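Local atomic coordinates of Hth-type dhaklm operon transcriptional activator DHAS (Lactococcus lactis, PDB entry 2IU5), a protein that binds an inverted repeat overlapping the -35 region of the dhaKLM promoter as a homodimer and, complexed with DhaQ and activated by dihydroxyacetone, switches on transcription of the operon. Residues K124-F127 / D128-K132; N176-L179 / A180-K183; I116-E119 / N120-D123. The protein carries 1 engineered substitution. All blocks are in the same frame, centred on the assembly; numbering follows the deposited sequence.

Interaction 1: K124-F127 / D128-K132; sequences KVIF and DQEKK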
ATOM      1  N   LYS A 124     -13.993  -6.394  -8.891  1.00 19.27           N
ATOM      2  CA  LYS A 124     -14.691  -6.141 -10.176  1.00 20.12           C
ATOM      3  C   LYS A 124     -13.868  -6.583 -11.397  1.00 20.18           C
ATOM      4  O   LYS A 124     -14.418  -7.155 -12.347  1.00 20.51           O
ATOM      5  CB  LYS A 124     -15.026  -4.648 -10.271  1.00 23.18           C
ATOM      6  CG  LYS A 124     -15.745  -4.203 -11.550  1.00 23.90           C
ATOM      7  CD  LYS A 124     -17.080  -4.881 -11.665  1.00 26.96           C
ATOM      8  CE  LYS A 124     -18.057  -4.027 -12.480  1.00 30.09           C
ATOM      9  NZ  LYS A 124     -17.621  -3.997 -13.901  1.00 30.27           N
ATOM     10  N   VAL A 125     -12.564  -6.317 -11.377  1.00 18.33           N
ATOM     11  CA  VAL A 125     -11.662  -6.799 -12.429  1.00 19.68           C
ATOM     12  C   VAL A 125     -11.758  -8.309 -12.583  1.00 19.60           C
ATOM     13  O   VAL A 125     -11.947  -8.848 -13.687  1.00 18.41           O
ATOM     14  CB  VAL A 125     -10.210  -6.361 -12.113  1.00 19.36           C
ATOM     15  CG1 VAL A 125      -9.237  -6.968 -13.106  1.00 20.59           C
ATOM     16  CG2 VAL A 125     -10.112  -4.848 -12.143  1.00 19.68           C
ATOM     17  N   ILE A 126     -11.630  -9.012 -11.461  1.00 19.78           N
ATOM     18  CA  ILE A 126     -11.730 -10.470 -11.474  1.00 21.18           C
ATOM     19  C   ILE A 126     -13.089 -10.935 -12.009  1.00 19.77           C
ATOM     20  O   ILE A 126     -13.139 -11.777 -12.892  1.00 21.36           O
ATOM     21  CB  ILE A 126     -11.503 -11.002 -10.059  1.00 23.19           C
ATOM     22  CG1 ILE A 126     -10.072 -10.681  -9.614  1.00 24.81           C
ATOM     23  CG2 ILE A 126     -11.771 -12.490 -10.014  1.00 23.20           C
ATOM     24  CD1 ILE A 126      -8.978 -11.400 -10.394  1.00 28.12           C
ATOM     25  N   PHE A 127     -14.169 -10.381 -11.458  1.00 20.34           N
ATOM     26  CA  PHE A 127     -15.577 -10.628 -11.853  1.00 20.64           C
ATOM     27  C   PHE A 127     -15.693 -10.507 -13.372  1.00 20.51           C
ATOM     28  O   PHE A 127     -16.207 -11.399 -14.022  1.00 20.92           O
ATOM     29  CB  PHE A 127     -16.411  -9.530 -11.166  1.00 23.36           C
ATOM     30  CG  PHE A 127     -17.923  -9.633 -11.268  1.00 24.71           C
ATOM     31  CD1 PHE A 127     -18.634 -10.645 -10.630  1.00 26.35           C
ATOM     32  CD2 PHE A 127     -18.634  -8.692 -11.999  1.00 23.44           C
ATOM     33  CE1 PHE A 127     -20.028 -10.709 -10.736  1.00 27.95           C
ATOM     34  CE2 PHE A 127     -20.011  -8.746 -12.108  1.00 26.58           C
ATOM     35  CZ  PHE A 127     -20.712  -9.759 -11.475  1.00 24.89           C
ATOM     36  N   ASP A 128     -15.204  -9.387 -13.916  1.00 19.67           N
ATOM     37  CA  ASP A 128     -15.384  -9.128 -15.348  1.00 18.77           C
ATOM     38  C   ASP A 128     -14.520 -10.059 -16.194  1.00 18.22           C
ATOM     39  O   ASP A 128     -14.937 -10.533 -17.243  1.00 19.21           O
ATOM     40  CB  ASP A 128     -15.016  -7.687 -15.703  1.00 18.41           C
ATOM     41  CG  ASP A 128     -16.055  -6.671 -15.266  1.00 19.12           C
ATOM     42  OD1 ASP A 128     -17.135  -7.061 -14.775  1.00 23.63           O
ATOM     43  OD2 ASP A 128     -15.823  -5.435 -15.399  1.00 23.99           O
ATOM     44  N   GLN A 129     -13.301 -10.327 -15.738  1.00 18.26           N
ATOM     45  CA  GLN A 129     -12.429 -11.211 -16.493  1.00 17.17           C
ATOM     46  C   GLN A 129     -13.015 -12.614 -16.596  1.00 18.62           C
ATOM     47  O   GLN A 129     -12.939 -13.245 -17.634  1.00 18.36           O
ATOM     48  CB  GLN A 129     -11.037 -11.228 -15.867  1.00 18.22           C
ATOM     49  CG  GLN A 129     -10.213  -9.978 -16.107  1.00 18.91           C
ATOM     50  CD  GLN A 129      -9.972  -9.595 -17.556  1.00 17.63           C
ATOM     51  OE1 GLN A 129      -9.984  -8.398 -17.873  1.00 19.85           O
ATOM     52  NE2 GLN A 129      -9.754 -10.574 -18.433  1.00 19.78           N
ATOM     53  N   GLU A 130     -13.606 -13.099 -15.514  1.00 18.15           N
ATOM     54  CA  GLU A 130     -14.147 -14.450 -15.504  1.00 20.88           C
ATOM     55  C   GLU A 130     -15.332 -14.587 -16.444  1.00 22.46           C
ATOM     56  O   GLU A 130     -15.685 -15.696 -16.844  1.00 23.40           O
ATOM     57  CB  GLU A 130     -14.553 -14.815 -14.084  1.00 21.35           C
ATOM     58  CG  GLU A 130     -13.309 -15.043 -13.217  1.00 24.04           C
ATOM     59  CD  GLU A 130     -13.596 -15.869 -11.981  1.00 26.39           C
ATOM     60  OE1 GLU A 130     -14.722 -15.776 -11.442  1.00 28.18           O
ATOM     61  OE2 GLU A 130     -12.688 -16.613 -11.553  1.00 27.18           O
ATOM     62  N   LYS A 131     -15.939 -13.453 -16.787  1.00 24.01           N
ATOM     63  CA  LYS A 131     -17.003 -13.460 -17.801  1.00 25.98           C
ATOM     64  C   LYS A 131     -16.419 -13.620 -19.206  1.00 27.29           C
ATOM     65  O   LYS A 131     -17.037 -14.222 -20.087  1.00 28.71           O
ATOM     66  CB  LYS A 131     -17.862 -12.184 -17.728  1.00 24.95           C
ATOM     67  CG  LYS A 131     -18.784 -12.062 -16.518  1.00 25.54           C
ATOM     68  CD  LYS A 131     -19.116 -10.601 -16.160  1.00 29.40           C
ATOM     69  CE  LYS A 131     -20.560 -10.251 -16.480  1.00 32.90           C
ATOM     70  NZ  LYS A 131     -21.112  -9.157 -15.621  1.00 34.94           N
ATOM     71  N   LYS A 132     -15.227 -13.077 -19.414  1.00 28.19           N
ATOM     72  CA  LYS A 132     -14.613 -13.031 -20.735  1.00 29.24           C
ATOM     73  C   LYS A 132     -13.855 -14.318 -21.093  1.00 29.97           C
ATOM     74  O   LYS A 132     -13.946 -14.809 -22.219  1.00 31.21           O
ATOM     75  CB  LYS A 132     -13.702 -11.804 -20.783  1.00 28.87           C
ATOM     76  CG  LYS A 132     -13.259 -11.415 -22.171  1.00 31.32           C
ATOM     77  CD  LYS A 132     -12.644 -10.029 -22.173  1.00 33.26           C
ATOM     78  CE  LYS A 132     -13.630  -8.981 -22.654  1.00 34.71           C
ATOM     79  NZ  LYS A 132     -14.679  -9.525 -23.569  1.00 35.50           N
TER
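K124 and D128, one helical turn apart, are joined by a salt bridge in which K124 NZ lies 2.7 Å from D128 OD2, on the syn lone pair of that oxygen. A second, weak bond runs from K124 NZ to D128 OD1 at 3.2 Å. The lysine sets off with CG anti to its N (chi1 180°) and then bends at chi2 and chi4, which curls its long chain round to the carboxylate. K124 NZ also pairs with E85, so its buried charge is probably balanced by two acids, and the backbone N of G81 adds a further grip on D128 OD2. Beneath the pair the helix is regular, with Q129 N bonded to V125 O at 2.9 Å and E130 N to I126 O at 3.0 Å, but the next bond, K131 N to F127 O, is weak at 3.5 Å. D128 OD1 and K131 NZ both come to the exposed F127 ring obliquely, 3.6 Å from CD2 and 3.7 Å from CE2 respectively, and K131 also makes a cation-pi contact with Y79. Q129 is buried but long enough to reach Y80, W82 and Y135 with its amide, while E130 bonds to W137. Here the C-terminal turns of helix 110-132 are packed against three helices: I126 against helix 139-163, V125 on W82 of helix 82-95, and V125 and Q129 on I182 of helix 171-183.

Interaction 2: N176-L179 / A180-K183; sequences NLLL and AQIK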
ATOM      1  N   ASN A 176      -1.948  -1.895 -18.260  1.00 17.49           N
ATOM      2  CA  ASN A 176      -1.028  -2.850 -18.861  1.00 19.28           C
ATOM      3  C   ASN A 176      -0.454  -3.808 -17.817  1.00 18.12           C
ATOM      4  O   ASN A 176      -0.340  -5.011 -18.063  1.00 19.00           O
ATOM      5  CB  ASN A 176       0.058  -2.114 -19.640  1.00 21.39           C
ATOM      6  CG  ASN A 176      -0.499  -1.403 -20.858  1.00 24.27           C
ATOM      7  OD1 ASN A 176       0.116  -0.471 -21.382  1.00 28.81           O
ATOM      8  ND2 ASN A 176      -1.673  -1.839 -21.320  1.00 25.30           N
ATOM      9  N   LEU A 177      -0.104  -3.287 -16.643  1.00 18.72           N
ATOM     10  CA  LEU A 177       0.436  -4.149 -15.605  1.00 17.76           C
ATOM     11  C   LEU A 177      -0.643  -5.122 -15.113  1.00 18.06           C
ATOM     12  O   LEU A 177      -0.361  -6.282 -14.798  1.00 18.39           O
ATOM     13  CB  LEU A 177       0.996  -3.317 -14.460  1.00 19.52           C
ATOM     14  CG  LEU A 177       2.171  -2.378 -14.775  1.00 20.14           C
ATOM     15  CD1 LEU A 177       2.574  -1.714 -13.451  1.00 23.08           C
ATOM     16  CD2 LEU A 177       3.370  -3.109 -15.347  1.00 21.73           C
ATOM     17  N   LEU A 178      -1.886  -4.653 -15.044  1.00 18.36           N
ATOM     18  CA  LEU A 178      -2.947  -5.532 -14.526  1.00 18.99           C
ATOM     19  C   LEU A 178      -3.219  -6.635 -15.537  1.00 17.81           C
ATOM     20  O   LEU A 178      -3.316  -7.805 -15.177  1.00 17.77           O
ATOM     21  CB  LEU A 178      -4.240  -4.748 -14.282  1.00 20.05           C
ATOM     22  CG  LEU A 178      -4.238  -3.799 -13.080  1.00 20.00           C
ATOM     23  CD1 LEU A 178      -5.519  -2.946 -13.090  1.00 22.80           C
ATOM     24  CD2 LEU A 178      -4.089  -4.553 -11.745  1.00 22.20           C
ATOM     25  N   LEU A 179      -3.343  -6.261 -16.806  1.00 17.99           N
ATOM     26  CA  LEU A 179      -3.612  -7.274 -17.835  1.00 18.37           C
ATOM     27  C   LEU A 179      -2.482  -8.305 -17.919  1.00 18.02           C
ATOM     28  O   LEU A 179      -2.740  -9.486 -18.153  1.00 19.73           O
ATOM     29  CB  LEU A 179      -3.812  -6.615 -19.200  1.00 19.58           C
ATOM     30  CG  LEU A 179      -5.125  -5.840 -19.359  1.00 20.31           C
ATOM     31  CD1 LEU A 179      -5.077  -4.960 -20.600  1.00 21.24           C
ATOM     32  CD2 LEU A 179      -6.290  -6.809 -19.454  1.00 21.74           C
ATOM     33  N   ALA A 180      -1.232  -7.877 -17.736  1.00 18.05           N
ATOM     34  CA  ALA A 180      -0.115  -8.811 -17.823  1.00 18.18           C
ATOM     35  C   ALA A 180      -0.215  -9.880 -16.748  1.00 16.91           C
ATOM     36  O   ALA A 180       0.082 -11.057 -16.991  1.00 19.00           O
ATOM     37  CB  ALA A 180       1.181  -8.057 -17.669  1.00 18.82           C
ATOM     38  N   GLN A 181      -0.634  -9.449 -15.565  1.00 17.43           N
ATOM     39  CA  GLN A 181      -0.716 -10.345 -14.419  1.00 18.00           C
ATOM     40  C   GLN A 181      -1.888 -11.287 -14.605  1.00 19.12           C
ATOM     41  O   GLN A 181      -1.776 -12.488 -14.333  1.00 20.99           O
ATOM     42  CB  GLN A 181      -0.955  -9.501 -13.183  1.00 17.80           C
ATOM     43  CG  GLN A 181       0.287  -8.789 -12.724  1.00 18.17           C
ATOM     44  CD  GLN A 181      -0.044  -7.956 -11.526  1.00 18.51           C
ATOM     45  OE1 GLN A 181      -0.227  -8.485 -10.446  1.00 21.45           O
ATOM     46  NE2 GLN A 181      -0.130  -6.652 -11.711  1.00 20.24           N
ATOM     47  N   ILE A 182      -3.017 -10.743 -15.068  1.00 18.29           N
ATOM     48  CA  ILE A 182      -4.225 -11.559 -15.274  1.00 19.41           C
ATOM     49  C   ILE A 182      -3.929 -12.680 -16.275  1.00 20.15           C
ATOM     50  O   ILE A 182      -4.408 -13.810 -16.135  1.00 19.99           O
ATOM     51  CB  ILE A 182      -5.378 -10.679 -15.801  1.00 19.22           C
ATOM     52  CG1 ILE A 182      -5.899  -9.783 -14.687  1.00 21.42           C
ATOM     53  CG2 ILE A 182      -6.513 -11.509 -16.444  1.00 20.13           C
ATOM     54  CD1 ILE A 182      -6.691  -8.581 -15.189  1.00 23.84           C
ATOM     55  N   LYS A 183      -3.135 -12.354 -17.291  1.00 19.86           N
ATOM     56  CA  LYS A 183      -2.924 -13.251 -18.429  1.00 22.82           C
ATOM     57  C   LYS A 183      -2.253 -14.561 -18.029  1.00 21.21           C
ATOM     58  O   LYS A 183      -2.529 -15.605 -18.626  1.00 22.29           O
ATOM     59  CB  LYS A 183      -2.136 -12.547 -19.542  1.00 22.33           C
ATOM     60  CG  LYS A 183      -2.051 -13.343 -20.856  1.00 28.07           C
ATOM     61  CD  LYS A 183      -3.134 -12.851 -21.806  1.00 34.03           C
ATOM     62  CE  LYS A 183      -2.646 -12.790 -23.252  1.00 38.78           C
ATOM     63  NZ  LYS A 183      -3.443 -11.809 -24.062  1.00 40.55           N
TER
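Q181 grips the carbonyl of L177 twice, through its backbone N at 3.3 Å and through its own amide, Q181 NE2 to L177 O, at 3.1 Å. The two donors come from opposite faces of the carbonyl plane, and NE2 stands well above it, 65° out of plane. With CG lying beside the backbone N (chi1 -76°), Q181 CG comes within 3.3 Å of the same oxygen, and the extended chain then carries the amide along the helix flank. Q181 OE1 is taken by N149, so both ends of the buried amide are engaged. I182 is tightly packed too: its N bonds to L178 O at 3.0 Å, I182 CD1 rests 3.5 Å from that oxygen, and the side chain lies on V125 and Q129 of helix 110-132. A180, small enough for a close interface, packs on A180 of the second subunit, while L177 meets Q181 of that subunit. The looser part is N176 and K183, both exposed; L179 is partly exposed but touches W82 and Q83. Replacing Q181 by a leucine would probably leave N149 without its amide mate and L177 O with the backbone donor alone. Helix 171-183 thus packs on its copy in the second subunit, as expected of the C-terminal dimerisation region of TetR-family proteins, through leucines and a small alanine, with the amide of Q181 satisfied by L177 O and N149.

Interaction 3: I116-E119 / N120-D123; sequences IQWE and NLLD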
ATOM      1  N   ILE A 116      -9.996  -0.091   0.699  1.00 19.16           N
ATOM      2  CA  ILE A 116     -11.140  -0.972   0.468  1.00 20.53           C
ATOM      3  C   ILE A 116     -11.787  -0.680  -0.894  1.00 18.64           C
ATOM      4  O   ILE A 116     -12.210  -1.611  -1.588  1.00 19.51           O
ATOM      5  CB  ILE A 116     -12.145  -0.845   1.604  1.00 21.18           C
ATOM      6  CG1 ILE A 116     -11.602  -1.530   2.866  1.00 23.28           C
ATOM      7  CG2 ILE A 116     -13.452  -1.512   1.187  1.00 22.28           C
ATOM      8  CD1 ILE A 116     -12.456  -1.306   4.108  1.00 26.22           C
ATOM      9  N   GLN A 117     -11.855   0.590  -1.283  1.00 20.37           N
ATOM     10  CA  GLN A 117     -12.375   0.955  -2.614  1.00 20.24           C
ATOM     11  C   GLN A 117     -11.582   0.305  -3.749  1.00 20.08           C
ATOM     12  O   GLN A 117     -12.150  -0.219  -4.719  1.00 21.24           O
ATOM     13  CB  GLN A 117     -12.442   2.458  -2.783  1.00 22.67           C
ATOM     14  CG  GLN A 117     -13.233   3.116  -1.651  1.00 23.13           C
ATOM     15  CD  GLN A 117     -14.464   2.322  -1.309  1.00 25.32           C
ATOM     16  OE1 GLN A 117     -15.360   2.113  -2.145  1.00 26.25           O
ATOM     17  NE2 GLN A 117     -14.534   1.859  -0.065  1.00 26.14           N
ATOM     18  N   TRP A 118     -10.262   0.341  -3.598  1.00 18.72           N
ATOM     19  CA  TRP A 118      -9.394  -0.300  -4.593  1.00 19.16           C
ATOM     20  C   TRP A 118      -9.564  -1.799  -4.586  1.00 19.19           C
ATOM     21  O   TRP A 118      -9.517  -2.441  -5.650  1.00 19.61           O
ATOM     22  CB  TRP A 118      -7.924   0.127  -4.419  1.00 18.81           C
ATOM     23  CG  TRP A 118      -7.751   1.566  -4.788  1.00 18.74           C
ATOM     24  CD1 TRP A 118      -7.449   2.592  -3.945  1.00 20.03           C
ATOM     25  CD2 TRP A 118      -7.873   2.151  -6.103  1.00 19.15           C
ATOM     26  NE1 TRP A 118      -7.376   3.768  -4.641  1.00 21.69           N
ATOM     27  CE2 TRP A 118      -7.633   3.534  -5.964  1.00 20.44           C
ATOM     28  CE3 TRP A 118      -8.165   1.644  -7.373  1.00 21.14           C
ATOM     29  CZ2 TRP A 118      -7.672   4.408  -7.047  1.00 20.06           C
ATOM     30  CZ3 TRP A 118      -8.202   2.523  -8.453  1.00 21.92           C
ATOM     31  CH2 TRP A 118      -7.959   3.883  -8.277  1.00 21.06           C
ATOM     32  N   GLU A 119      -9.759  -2.364  -3.399  1.00 18.56           N
ATOM     33  CA  GLU A 119     -10.067  -3.783  -3.329  1.00 19.09           C
ATOM     34  C   GLU A 119     -11.370  -4.106  -4.055  1.00 18.24           C
ATOM     35  O   GLU A 119     -11.472  -5.158  -4.695  1.00 19.67           O
ATOM     36  CB  GLU A 119     -10.040  -4.285  -1.892  1.00 21.41           C
ATOM     37  CG  GLU A 119      -8.620  -4.247  -1.315  1.00 22.64           C
ATOM     38  CD  GLU A 119      -8.521  -4.717   0.108  1.00 28.48           C
ATOM     39  OE1 GLU A 119      -9.562  -4.816   0.806  1.00 30.07           O
ATOM     40  OE2 GLU A 119      -7.366  -4.988   0.521  1.00 29.37           O
ATOM     41  N   ASN A 120     -12.339  -3.199  -3.949  1.00 19.12           N
ATOM     42  CA  ASN A 120     -13.634  -3.451  -4.582  1.00 18.79           C
ATOM     43  C   ASN A 120     -13.403  -3.400  -6.098  1.00 18.56           C
ATOM     44  O   ASN A 120     -13.960  -4.212  -6.835  1.00 20.28           O
ATOM     45  CB  ASN A 120     -14.641  -2.388  -4.130  1.00 19.48           C
ATOM     46  CG  ASN A 120     -15.161  -2.646  -2.715  1.00 21.47           C
ATOM     47  OD1 ASN A 120     -14.918  -3.689  -2.126  1.00 22.40           O
ATOM     48  ND2 ASN A 120     -15.881  -1.668  -2.177  1.00 23.33           N
ATOM     49  N   LEU A 121     -12.577  -2.455  -6.546  1.00 19.02           N
ATOM     50  CA  LEU A 121     -12.255  -2.376  -7.977  1.00 18.63           C
ATOM     51  C   LEU A 121     -11.591  -3.681  -8.430  1.00 18.75           C
ATOM     52  O   LEU A 121     -11.987  -4.259  -9.447  1.00 18.43           O
ATOM     53  CB  LEU A 121     -11.375  -1.162  -8.276  1.00 21.22           C
ATOM     54  CG  LEU A 121     -10.986  -1.098  -9.761  1.00 25.02           C
ATOM     55  CD1 LEU A 121     -12.161  -1.076 -10.737  1.00 25.95           C
ATOM     56  CD2 LEU A 121      -9.989  -0.011 -10.056  1.00 28.80           C
ATOM     57  N   LEU A 122     -10.595  -4.171  -7.688  1.00 18.03           N
ATOM     58  CA  LEU A 122      -9.970  -5.442  -8.098  1.00 17.85           C
ATOM     59  C   LEU A 122     -10.950  -6.624  -8.129  1.00 17.33           C
ATOM     60  O   LEU A 122     -10.873  -7.480  -8.995  1.00 19.57           O
ATOM     61  CB  LEU A 122      -8.722  -5.768  -7.275  1.00 19.54           C
ATOM     62  CG  LEU A 122      -7.399  -5.288  -7.861  1.00 19.50           C
ATOM     63  CD1 LEU A 122      -7.034  -6.101  -9.098  1.00 20.00           C
ATOM     64  CD2 LEU A 122      -7.418  -3.793  -8.137  1.00 21.41           C
ATOM     65  N   ASP A 123     -11.880  -6.656  -7.175  1.00 19.78           N
ATOM     66  CA  ASP A 123     -12.900  -7.695  -7.154  1.00 19.80           C
ATOM     67  C   ASP A 123     -13.682  -7.618  -8.466  1.00 19.66           C
ATOM     68  O   ASP A 123     -13.972  -8.659  -9.055  1.00 20.55           O
ATOM     69  CB  ASP A 123     -13.793  -7.536  -5.916  1.00 23.27           C
ATOM     70  CG  ASP A 123     -13.102  -8.023  -4.640  1.00 25.30           C
ATOM     71  OD1 ASP A 123     -12.031  -8.657  -4.748  1.00 32.03           O
ATOM     72  OD2 ASP A 123     -13.628  -7.772  -3.539  1.00 31.11           O
TER
HETATM   73  O   HOH W   1     -17.791   1.138  -2.271  1.00 39.71           O
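N120, E119 and W118 have the most surface buried in this stretch of helix, each in a different way. N120 follows I116 by one turn and bonds its N to I116 O at 2.8 Å; N120 CG, placed beside the backbone N (chi1 -77°), lies 3.3 Å from the same oxygen. The N120 and Q117 side chains lie side by side, but their amide planes are nearly perpendicular (86°). A water ties the two together, donating to Q117 OE1 at 2.6 Å and accepting a weak bond from N120 ND2 at 3.4 Å, while Q117 NE2 turns back to F113 O. Amides, which both donate and accept, suit this water-bridged place. E119 O accepts from D123 N at 2.9 Å; E119 CB lies against N120 N, and the extended, partly exposed side chain touches A150 of helix 139-163. W118 faces inward instead. L121 CD2 sits at the edge of the indole, near its plane and 3.5 Å from W118 CZ3, the two side chains pointing the same way. The broad ring lies between helices, meeting L86, L89 and L93 of helix 82-95 and I153, C154 and T157 of helix 139-163, with F114 edge-to-face beside it.

Interaction 3 comes first along the chain and interaction 1 follows directly, so the two cover seventeen successive residues of helix 110-132, their centres about 13 Å apart. Interaction 2 comes later, on the C-terminal helix 171-183, about 13 Å from the centre of interaction 1 and 16 Å from that of interaction 3. It touches both: I182 CD1 is 3.7 Å from V125 CG1, and L178 CD2 is 4.3 Å from L122 CD1. All three belong to the all-helical C-terminal region of this TetR-family protein. Of the three, interaction 2 alone reaches the second subunit, so helix 110-132 backs a helix that helps to form the homodimer.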